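PDB 1NPY: shikimate dehydrogenase-like protein HI_0607 from Haemophilus influenzae, which catalyses the NADP(+)-dependent oxidation of shikimate to 3-dehydroshikimate in vitro, though far more weakly than classical shikimate dehydrogenases, so its biological substrate may be another compound. Local coordinates for residues Q43-E46 and H47-G51; D75-H78 and P79-A83; I105-V108 and K109-K113; V238-L241 and Q242-Q246. All coordinates share one frame; numbering follows the deposited sequence.

Contact 1 of 4, residues Q43-E46 and H47-G51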
loop_
_atom_site.group_PDB
_atom_site.type_symbol
_atom_site.label_atom_id
_atom_site.label_comp_id
_atom_site.label_asym_id
_atom_site.label_seq_id
_atom_site.Cartn_x
_atom_site.Cartn_y
_atom_site.Cartn_z
ATOM N N GLN A 43 8.156 14.262 -16.377
ATOM C CA GLN A 43 7.389 15.487 -16.166
ATOM C C GLN A 43 6.225 15.584 -17.139
ATOM O O GLN A 43 5.560 16.622 -17.233
ATOM C CB GLN A 43 8.294 16.717 -16.276
ATOM C CG GLN A 43 9.448 16.759 -15.288
ATOM C CD GLN A 43 10.142 18.089 -15.378
ATOM O OE1 GLN A 43 11.037 18.265 -16.206
ATOM N NE2 GLN A 43 9.674 19.056 -14.599
ATOM N N ASP A 44 5.901 14.483 -17.810
ATOM C CA ASP A 44 4.796 14.444 -18.761
ATOM C C ASP A 44 4.090 13.094 -18.720
ATOM O O ASP A 44 4.350 12.244 -19.587
ATOM C CB ASP A 44 5.381 14.660 -20.153
ATOM C CG ASP A 44 4.357 14.759 -21.261
ATOM O OD1 ASP A 44 3.129 14.547 -21.100
ATOM O OD2 ASP A 44 4.754 15.053 -22.405
ATOM N N ILE A 45 3.211 12.920 -17.735
ATOM C CA ILE A 45 2.522 11.650 -17.498
ATOM C C ILE A 45 1.799 11.180 -18.756
ATOM O O ILE A 45 1.795 9.966 -19.045
ATOM C CB ILE A 45 1.608 11.721 -16.238
ATOM C CG1 ILE A 45 1.138 10.340 -15.757
ATOM C CG2 ILE A 45 0.399 12.575 -16.517
ATOM C CD1 ILE A 45 2.271 9.350 -15.547
ATOM N N GLU A 46 1.173 12.101 -19.493
ATOM C CA GLU A 46 0.482 11.720 -20.721
ATOM C C GLU A 46 1.356 10.919 -21.678
ATOM O O GLU A 46 1.003 9.823 -22.129
ATOM C CB GLU A 46 -0.082 12.933 -21.467
ATOM C CG GLU A 46 -0.681 12.625 -22.815
ATOM C CD GLU A 46 -1.238 13.852 -23.525
ATOM O OE1 GLU A 46 -1.158 14.999 -23.043
ATOM O OE2 GLU A 46 -1.763 13.633 -24.616
ATOM N N HIS A 47 2.512 11.470 -22.015
ATOM C CA HIS A 47 3.370 10.804 -22.998
ATOM C C HIS A 47 4.184 9.670 -22.388
ATOM O O HIS A 47 4.584 8.755 -23.106
ATOM C CB HIS A 47 4.225 11.809 -23.776
ATOM C CG HIS A 47 3.410 12.762 -24.587
ATOM N ND1 HIS A 47 2.673 12.365 -25.680
ATOM C CD2 HIS A 47 3.131 14.073 -24.403
ATOM C CE1 HIS A 47 1.988 13.396 -26.144
ATOM N NE2 HIS A 47 2.295 14.457 -25.425
ATOM N N ALA A 48 4.359 9.680 -21.073
ATOM C CA ALA A 48 4.941 8.526 -20.394
ATOM C C ALA A 48 4.036 7.305 -20.521
ATOM O O ALA A 48 4.513 6.237 -20.921
ATOM C CB ALA A 48 5.199 8.856 -18.953
ATOM N N ILE A 49 2.737 7.469 -20.280
ATOM C CA ILE A 49 1.784 6.360 -20.317
ATOM C C ILE A 49 1.575 5.942 -21.762
ATOM O O ILE A 49 1.610 4.748 -22.082
ATOM C CB ILE A 49 0.439 6.711 -19.641
ATOM C CG1 ILE A 49 0.630 7.058 -18.156
ATOM C CG2 ILE A 49 -0.568 5.558 -19.788
ATOM C CD1 ILE A 49 1.343 6.020 -17.302
ATOM N N LYS A 50 1.399 6.911 -22.655
ATOM C CA LYS A 50 1.317 6.561 -24.070
ATOM C C LYS A 50 2.582 5.861 -24.576
ATOM O O LYS A 50 2.483 5.046 -25.481
ATOM C CB LYS A 50 0.972 7.771 -24.940
ATOM C CG LYS A 50 -0.454 8.288 -24.721
ATOM C CD LYS A 50 -0.711 9.605 -25.431
ATOM C CE LYS A 50 -2.193 9.957 -25.281
ATOM N NZ LYS A 50 -2.503 11.240 -25.991
ATOM N N GLY A 51 3.739 6.177 -24.005
ATOM C CA GLY A 51 5.006 5.508 -24.253
ATOM C C GLY A 51 5.060 4.058 -23.811
ATOM O O GLY A 51 5.581 3.219 -24.557
#
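Glu46 lies over one face of the His47 imidazole, its CG a CH-pi partner 4.2 Å from the ring centroid and almost on the ring normal. The carboxylate is nearly parallel to the ring, 11° from it. Extended from CG onward, Glu46 runs beside Lys50 one turn later, and its OE2 takes Lys50 NZ on the anti lone pair at 2.9 Å. This is the classical i to i+4 salt bridge, in which an acid and a straight lysine lie along one flank of a helix.

Asp44 is the N-cap. With CG anti to the backbone N (chi1 -175°), its OD1 swings over the first turn and accepts from His47 N at 3.3 Å, met from above the carboxylate plane. A short acidic side chain suits this place, where amides lack helical partners and the helix dipole would probably steady the charge.

On another flank, Ile45 CD1 packs on Ile49 CG1 at 3.8 Å, the two chains pointing the same way. Ile45, Ala48 and Ile49 all rest on Leu12, while Phe66, Phe73 and Leu74 from loops flank the isoleucines, so the apolar side of helix 45-55 faces strand 7-12 of the mixed sheet.

Contact 2 of 4, residues D75-H78 and P79-A83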
loop_
_atom_site.group_PDB
_atom_site.type_symbol
_atom_site.label_atom_id
_atom_site.label_comp_id
_atom_site.label_asym_id
_atom_site.label_seq_id
_atom_site.Cartn_x
_atom_site.Cartn_y
_atom_site.Cartn_z
ATOM N N ASP A 75 -6.882 2.165 -20.294
ATOM C CA ASP A 75 -8.002 1.568 -21.000
ATOM C C ASP A 75 -9.091 0.954 -20.119
ATOM O O ASP A 75 -10.269 0.929 -20.493
ATOM C CB ASP A 75 -7.486 0.566 -22.027
ATOM C CG ASP A 75 -6.596 1.216 -23.052
ATOM O OD1 ASP A 75 -7.099 2.118 -23.760
ATOM O OD2 ASP A 75 -5.391 0.938 -23.178
ATOM N N GLU A 76 -8.726 0.434 -18.957
ATOM C CA GLU A 76 -9.685 -0.262 -18.110
ATOM C C GLU A 76 -9.256 -0.205 -16.656
ATOM O O GLU A 76 -8.176 -0.682 -16.313
ATOM C CB GLU A 76 -9.727 -1.712 -18.558
ATOM C CG GLU A 76 -10.800 -2.567 -17.910
ATOM C CD GLU A 76 -10.770 -3.969 -18.479
ATOM O OE1 GLU A 76 -9.916 -4.769 -18.057
ATOM O OE2 GLU A 76 -11.566 -4.259 -19.398
ATOM N N ILE A 77 -10.084 0.420 -15.831
ATOM C CA ILE A 77 -9.777 0.596 -14.412
ATOM C C ILE A 77 -10.479 -0.538 -13.676
ATOM O O ILE A 77 -11.708 -0.638 -13.666
ATOM C CB ILE A 77 -10.280 1.957 -13.892
ATOM C CG1 ILE A 77 -9.852 3.114 -14.794
ATOM C CG2 ILE A 77 -9.812 2.194 -12.463
ATOM C CD1 ILE A 77 -8.400 3.428 -14.788
ATOM N N HIS A 78 -9.676 -1.431 -13.109
ATOM C CA HIS A 78 -10.193 -2.545 -12.330
ATOM C C HIS A 78 -10.700 -2.154 -10.951
ATOM O O HIS A 78 -10.389 -1.071 -10.464
ATOM C CB HIS A 78 -9.135 -3.645 -12.314
ATOM C CG HIS A 78 -9.212 -4.505 -13.532
ATOM N ND1 HIS A 78 -9.633 -5.814 -13.487
ATOM C CD2 HIS A 78 -9.010 -4.214 -14.839
ATOM C CE1 HIS A 78 -9.668 -6.304 -14.712
ATOM N NE2 HIS A 78 -9.307 -5.351 -15.551
ATOM N N PRO A 79 -11.500 -3.006 -10.322
ATOM C CA PRO A 79 -12.196 -2.641 -9.080
ATOM C C PRO A 79 -11.301 -2.184 -7.939
ATOM O O PRO A 79 -11.740 -1.296 -7.200
ATOM C CB PRO A 79 -12.943 -3.923 -8.699
ATOM C CG PRO A 79 -13.149 -4.622 -10.007
ATOM C CD PRO A 79 -11.912 -4.334 -10.821
ATOM N N SER A 80 -10.100 -2.747 -7.834
ATOM C CA SER A 80 -9.184 -2.260 -6.798
ATOM C C SER A 80 -8.861 -0.773 -6.934
ATOM O O SER A 80 -8.764 -0.053 -5.937
ATOM C CB SER A 80 -7.882 -3.061 -6.791
ATOM O OG SER A 80 -7.209 -3.126 -8.027
ATOM N N ALA A 81 -8.644 -0.321 -8.165
ATOM C CA ALA A 81 -8.353 1.086 -8.420
ATOM C C ALA A 81 -9.640 1.907 -8.381
ATOM O O ALA A 81 -9.628 3.034 -7.903
ATOM C CB ALA A 81 -7.619 1.266 -9.755
ATOM N N GLN A 82 -10.770 1.327 -8.784
ATOM C CA GLN A 82 -12.049 2.027 -8.710
ATOM C C GLN A 82 -12.465 2.319 -7.275
ATOM O O GLN A 82 -13.055 3.355 -7.015
ATOM C CB GLN A 82 -13.168 1.217 -9.371
ATOM C CG GLN A 82 -12.991 1.053 -10.877
ATOM C CD GLN A 82 -14.091 0.241 -11.532
ATOM O OE1 GLN A 82 -14.473 -0.822 -11.043
ATOM N NE2 GLN A 82 -14.552 0.712 -12.680
ATOM N N ALA A 83 -12.094 1.439 -6.354
ATOM C CA ALA A 83 -12.528 1.486 -4.967
ATOM C C ALA A 83 -12.048 2.746 -4.260
ATOM O O ALA A 83 -12.713 3.227 -3.338
ATOM C CB ALA A 83 -12.058 0.256 -4.234
#
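A strand-to-helix junction in the substrate-binding domain brings Ile77 and His78 against the short helix 79-82, with His78 at the N-cap. The His78 carbonyl begins the helix: its O accepts a 3.0 Å bond from Gln82 N, lying in the carbonyl plane, and a weak, strongly bent one from Ala81 N. Pro79 suits the first helical position because its lack of an N-H costs nothing there, while its ring fixes phi near the helical value. Pro79 CD lies 3.8 Å from His78 CG, and the two side chains lie side by side, pointing the same way.

Ile77 supplies the apolar part. With chi1 at -49°, its CG2 is anti to the backbone N and reaches the helix, where it meets Ala81 CB at 3.6 Å and Gln82 CG at 3.7 Å. Alanine is small enough for this inner face, which Val87 also touches. The extended Gln82 chain crosses Ile77, its CG 3.4 Å from His78 O. Ser80, pointing elsewhere, has its hydroxyl bound to Asn101 N.

Two residues back, Glu76 OE1 receives His78 NE2 at 2.6 Å, on its anti side and out of the carboxylate plane. The same oxygen forms a salt bridge with Arg98 NE, and the His78 ring also meets that of Tyr100. Two donors on one oxygen hold the carboxylate in place; with a carboxylate oxygen as acceptor, NE2 acts as the donor, and this bond limits how the N-cap ring can turn.

Contact 3 of 4, residues I105-V108 and K109-K113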
loop_
_atom_site.group_PDB
_atom_site.type_symbol
_atom_site.label_atom_id
_atom_site.label_comp_id
_atom_site.label_asym_id
_atom_site.label_seq_id
_atom_site.Cartn_x
_atom_site.Cartn_y
_atom_site.Cartn_z
ATOM N N ILE A 105 -5.427 -4.008 -2.583
ATOM C CA ILE A 105 -5.417 -5.471 -2.589
ATOM C C ILE A 105 -4.634 -5.996 -1.389
ATOM O O ILE A 105 -5.081 -6.934 -0.727
ATOM C CB ILE A 105 -4.910 -6.031 -3.928
ATOM C CG1 ILE A 105 -5.817 -5.595 -5.080
ATOM C CG2 ILE A 105 -4.853 -7.554 -3.946
ATOM C CD1 ILE A 105 -5.234 -5.857 -6.438
ATOM N N ALA A 106 -3.456 -5.438 -1.132
ATOM C CA ALA A 106 -2.621 -5.888 -0.015
ATOM C C ALA A 106 -3.330 -5.748 1.323
ATOM O O ALA A 106 -3.221 -6.639 2.172
ATOM C CB ALA A 106 -1.277 -5.142 0.015
ATOM N N ILE A 107 -4.081 -4.667 1.507
ATOM C CA ILE A 107 -4.694 -4.416 2.805
ATOM C C ILE A 107 -5.834 -5.419 3.010
ATOM O O ILE A 107 -5.947 -6.039 4.069
ATOM C CB ILE A 107 -5.141 -2.964 3.024
ATOM C CG1 ILE A 107 -3.919 -2.038 3.084
ATOM C CG2 ILE A 107 -5.854 -2.917 4.378
ATOM C CD1 ILE A 107 -4.168 -0.689 2.507
ATOM N N VAL A 108 -6.610 -5.646 1.956
ATOM C CA VAL A 108 -7.667 -6.662 1.980
ATOM C C VAL A 108 -7.073 -8.035 2.305
ATOM O O VAL A 108 -7.626 -8.782 3.120
ATOM C CB VAL A 108 -8.401 -6.729 0.628
ATOM C CG1 VAL A 108 -9.336 -7.959 0.573
ATOM C CG2 VAL A 108 -9.190 -5.461 0.344
ATOM N N LYS A 109 -5.976 -8.395 1.647
ATOM C CA LYS A 109 -5.268 -9.628 1.941
ATOM C C LYS A 109 -4.749 -9.781 3.366
ATOM O O LYS A 109 -4.836 -10.874 3.939
ATOM C CB LYS A 109 -4.145 -9.911 0.929
ATOM C CG LYS A 109 -4.668 -10.247 -0.472
ATOM C CD LYS A 109 -3.619 -10.875 -1.384
ATOM C CE LYS A 109 -4.189 -11.573 -2.633
ATOM N NZ LYS A 109 -5.593 -12.058 -2.457
ATOM N N LEU A 110 -4.201 -8.713 3.943
ATOM C CA LEU A 110 -3.738 -8.761 5.318
ATOM C C LEU A 110 -4.862 -8.856 6.350
ATOM O O LEU A 110 -4.717 -9.540 7.378
ATOM C CB LEU A 110 -2.861 -7.538 5.589
ATOM C CG LEU A 110 -1.528 -7.582 4.849
ATOM C CD1 LEU A 110 -0.931 -6.189 4.779
ATOM C CD2 LEU A 110 -0.570 -8.539 5.563
ATOM N N ILE A 111 -5.994 -8.222 6.061
ATOM C CA ILE A 111 -7.161 -8.315 6.933
ATOM C C ILE A 111 -7.542 -9.788 7.012
ATOM O O ILE A 111 -7.776 -10.339 8.087
ATOM C CB ILE A 111 -8.326 -7.439 6.406
ATOM C CG1 ILE A 111 -8.028 -5.970 6.736
ATOM C CG2 ILE A 111 -9.663 -7.803 7.031
ATOM C CD1 ILE A 111 -8.919 -4.968 5.979
ATOM N N GLU A 112 -7.596 -10.427 5.851
ATOM C CA GLU A 112 -7.886 -11.856 5.792
ATOM C C GLU A 112 -6.807 -12.708 6.458
ATOM O O GLU A 112 -7.092 -13.584 7.277
ATOM C CB GLU A 112 -8.072 -12.279 4.337
ATOM C CG GLU A 112 -8.414 -13.760 4.240
ATOM C CD GLU A 112 -8.891 -14.156 2.859
ATOM O OE1 GLU A 112 -8.089 -14.751 2.107
ATOM O OE2 GLU A 112 -10.073 -13.892 2.542
ATOM N N LYS A 113 -5.549 -12.455 6.116
ATOM C CA LYS A 113 -4.443 -13.240 6.648
ATOM C C LYS A 113 -4.422 -13.289 8.169
ATOM O O LYS A 113 -4.221 -14.338 8.772
ATOM C CB LYS A 113 -3.114 -12.682 6.153
ATOM C CG LYS A 113 -1.945 -13.469 6.692
ATOM C CD LYS A 113 -0.640 -13.056 6.035
ATOM C CE LYS A 113 0.530 -13.679 6.782
ATOM N NZ LYS A 113 1.718 -13.622 5.888
#
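Four successive i to i+4 backbone bonds join Ile105-Val108 to Lys109-Lys113. Lys109 N reaches Ile105 O at 2.9 Å in a nearly straight bond, Leu110 N reaches Ala106 O at the same length, and Ile111 N meets Ile107 O at 3.0 Å. The last, Glu112 N to Val108 O, stretches to 3.2 Å.

Side chains fold over these carbonyls. Leu110 CG sits 3.3 Å from Ala106 O, and Lys109 CG is equally close to Ile105 O. Helix 102-113 probably helps join the substrate-binding and nucleotide-binding domains, as in other shikimate dehydrogenases; one side meets helix 131-140 and another helix 235-251, so apolar residues occupy both.

Ile107 and Ile111 form the apolar step between turns. Ile107 CG2, anti to the backbone N, meets the extended CD1 of Ile111 at 4.0 Å as the two chains cross at a slant. Beyond them Val134, Ala137 and Phe138 of helix 131-140 receive this face, and Ile107 also touches Met130, a probable NADP(+)-binding residue. Leu110 turns to Val238 of helix 235-251. Lys109, whose long methylene chain can lie over a neighbour while its amine stays near solvent, packs on Leu241 and Glu245.

Contact 4 of 4, residues V238-L241 and Q242-Q246; sequences VIVL and QAVEQ
Gln242 folds back over the preceding turn of helix 235-251, which packs against helix 102-113, a helix that, as in other shikimate dehydrogenases, probably helps join the substrate-binding and nucleotide-binding domains. Its CG takes the crowded position between the backbone N and the carbonyl carbon (chi1 73°), 3.3 Å from Ile239 O and 3.4 Å from Val238 O. The amide at its end thereby lies against Val238 and close to Asp103, a residue inferred to bind substrate. Glutamine is apt here, long enough to lie along the helix and polar enough to finish beside a carboxylate.

Beneath it the helix is regular. Gln242 N bonds to Val238 O at 2.9 Å and Val244 N to Val240 O at the same length, both nearly straight, whereas Ala243 N to Ile239 O is longer, 3.2 Å. Val240 CG1 approaches Val244 CG2 at 4.2 Å, the two branched chains making a slanting crossing. Valine gives this side compact bulk.

Outside that shell, Ile260 and Ala264 of helix 257-268 cover the valines, Ala243, small where bulky rings arrive, meets Phe19 and Phe23 of helix 19-31, and Val238 touches Met130, a likely NADP(+) contact. Thr102 OG1 is hydrogen-bonded to the backbone O of Gln242. Glu245, bent at chi2 (-78°), turns alongside Leu241, and its OE2 stands 3.9 Å from Leu241 CD1.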
loop_
_atom_site.group_PDB
_atom_site.type_symbol
_atom_site.label_atom_id
_atom_site.label_comp_id
_atom_site.label_asym_id
_atom_site.label_seq_id
_atom_site.Cartn_x
_atom_site.Cartn_y
_atom_site.Cartn_z
ATOM N N VAL A 238 2.892 -4.514 4.165
ATOM C CA VAL A 238 2.131 -3.851 3.124
ATOM C C VAL A 238 3.002 -3.611 1.896
ATOM O O VAL A 238 2.613 -3.948 0.774
ATOM C CB VAL A 238 1.457 -2.546 3.583
ATOM C CG1 VAL A 238 0.713 -1.925 2.442
ATOM C CG2 VAL A 238 0.445 -2.796 4.695
ATOM N N ILE A 239 4.194 -3.047 2.088
ATOM C CA ILE A 239 5.031 -2.703 0.939
ATOM C C ILE A 239 5.414 -3.954 0.170
ATOM O O ILE A 239 5.416 -3.963 -1.072
ATOM C CB ILE A 239 6.291 -1.952 1.365
ATOM C CG1 ILE A 239 5.904 -0.574 1.898
ATOM C CG2 ILE A 239 7.255 -1.764 0.209
ATOM C CD1 ILE A 239 7.077 0.232 2.368
ATOM N N VAL A 240 5.767 -4.995 0.917
ATOM C CA VAL A 240 6.144 -6.233 0.255
ATOM C C VAL A 240 4.980 -6.886 -0.491
ATOM O O VAL A 240 5.135 -7.288 -1.649
ATOM C CB VAL A 240 6.815 -7.226 1.227
ATOM C CG1 VAL A 240 7.024 -8.568 0.502
ATOM C CG2 VAL A 240 8.133 -6.658 1.716
ATOM N N LEU A 241 3.804 -6.976 0.117
ATOM C CA LEU A 241 2.696 -7.685 -0.500
ATOM C C LEU A 241 2.199 -6.898 -1.700
ATOM O O LEU A 241 1.870 -7.516 -2.716
ATOM C CB LEU A 241 1.556 -7.909 0.502
ATOM C CG LEU A 241 0.355 -8.725 0.011
ATOM C CD1 LEU A 241 0.821 -10.023 -0.643
ATOM C CD2 LEU A 241 -0.562 -8.988 1.220
ATOM N N GLN A 242 2.163 -5.568 -1.617
ATOM C CA GLN A 242 1.711 -4.803 -2.774
ATOM C C GLN A 242 2.650 -4.992 -3.957
ATOM O O GLN A 242 2.163 -5.132 -5.078
ATOM C CB GLN A 242 1.480 -3.328 -2.496
ATOM C CG GLN A 242 2.713 -2.497 -2.312
ATOM C CD GLN A 242 2.564 -1.251 -1.445
ATOM O OE1 GLN A 242 2.089 -1.334 -0.309
ATOM N NE2 GLN A 242 3.023 -0.102 -1.948
ATOM N N ALA A 243 3.947 -5.123 -3.696
ATOM C CA ALA A 243 4.933 -5.400 -4.746
ATOM C C ALA A 243 4.815 -6.802 -5.344
ATOM O O ALA A 243 4.906 -6.998 -6.559
ATOM C CB ALA A 243 6.331 -5.173 -4.214
ATOM N N VAL A 244 4.642 -7.788 -4.469
ATOM C CA VAL A 244 4.350 -9.168 -4.884
ATOM C C VAL A 244 3.141 -9.234 -5.810
ATOM O O VAL A 244 3.161 -9.967 -6.792
ATOM C CB VAL A 244 4.210 -10.086 -3.657
ATOM C CG1 VAL A 244 3.658 -11.442 -4.065
ATOM C CG2 VAL A 244 5.580 -10.256 -3.006
ATOM N N GLU A 245 2.072 -8.519 -5.480
ATOM C CA GLU A 245 0.857 -8.549 -6.284
ATOM C C GLU A 245 1.132 -7.958 -7.678
ATOM O O GLU A 245 0.633 -8.457 -8.694
ATOM C CB GLU A 245 -0.316 -7.840 -5.597
ATOM C CG GLU A 245 -0.742 -8.522 -4.293
ATOM C CD GLU A 245 -1.573 -9.767 -4.498
ATOM O OE1 GLU A 245 -2.324 -9.787 -5.492
ATOM O OE2 GLU A 245 -1.505 -10.699 -3.657
ATOM N N GLN A 246 1.917 -6.890 -7.738
ATOM C CA GLN A 246 2.373 -6.362 -9.025
ATOM C C GLN A 246 3.172 -7.410 -9.786
ATOM O O GLN A 246 2.944 -7.644 -10.974
ATOM C CB GLN A 246 3.205 -5.093 -8.872
ATOM C CG GLN A 246 2.413 -3.955 -8.282
ATOM C CD GLN A 246 3.255 -2.754 -7.939
ATOM O OE1 GLN A 246 4.409 -2.910 -7.529
ATOM N NE2 GLN A 246 2.692 -1.556 -8.096
#

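In the fold
The four contacts follow one another along the chain, but only the last three form a connected series. Contact 2 touches contact 3 through Ser80 CB and Ile105 CG1, 3.7 Å apart. Contact 3 lies beside contact 4, their centres about 11 Å apart, with Leu110 CD1 3.7 Å from Val238 CG2. Both border the probable cofactor and substrate sites through Met130 and Asp103. Contact 1 stands apart on the surface, its centre about 31 Å from that of contact 3 across the chain's middle. Even so, Ile45 of contact 1 and Ala81 of contact 2 each lie about 9 Å, side chain to side chain, from Lys67, the inferred proton donor/acceptor.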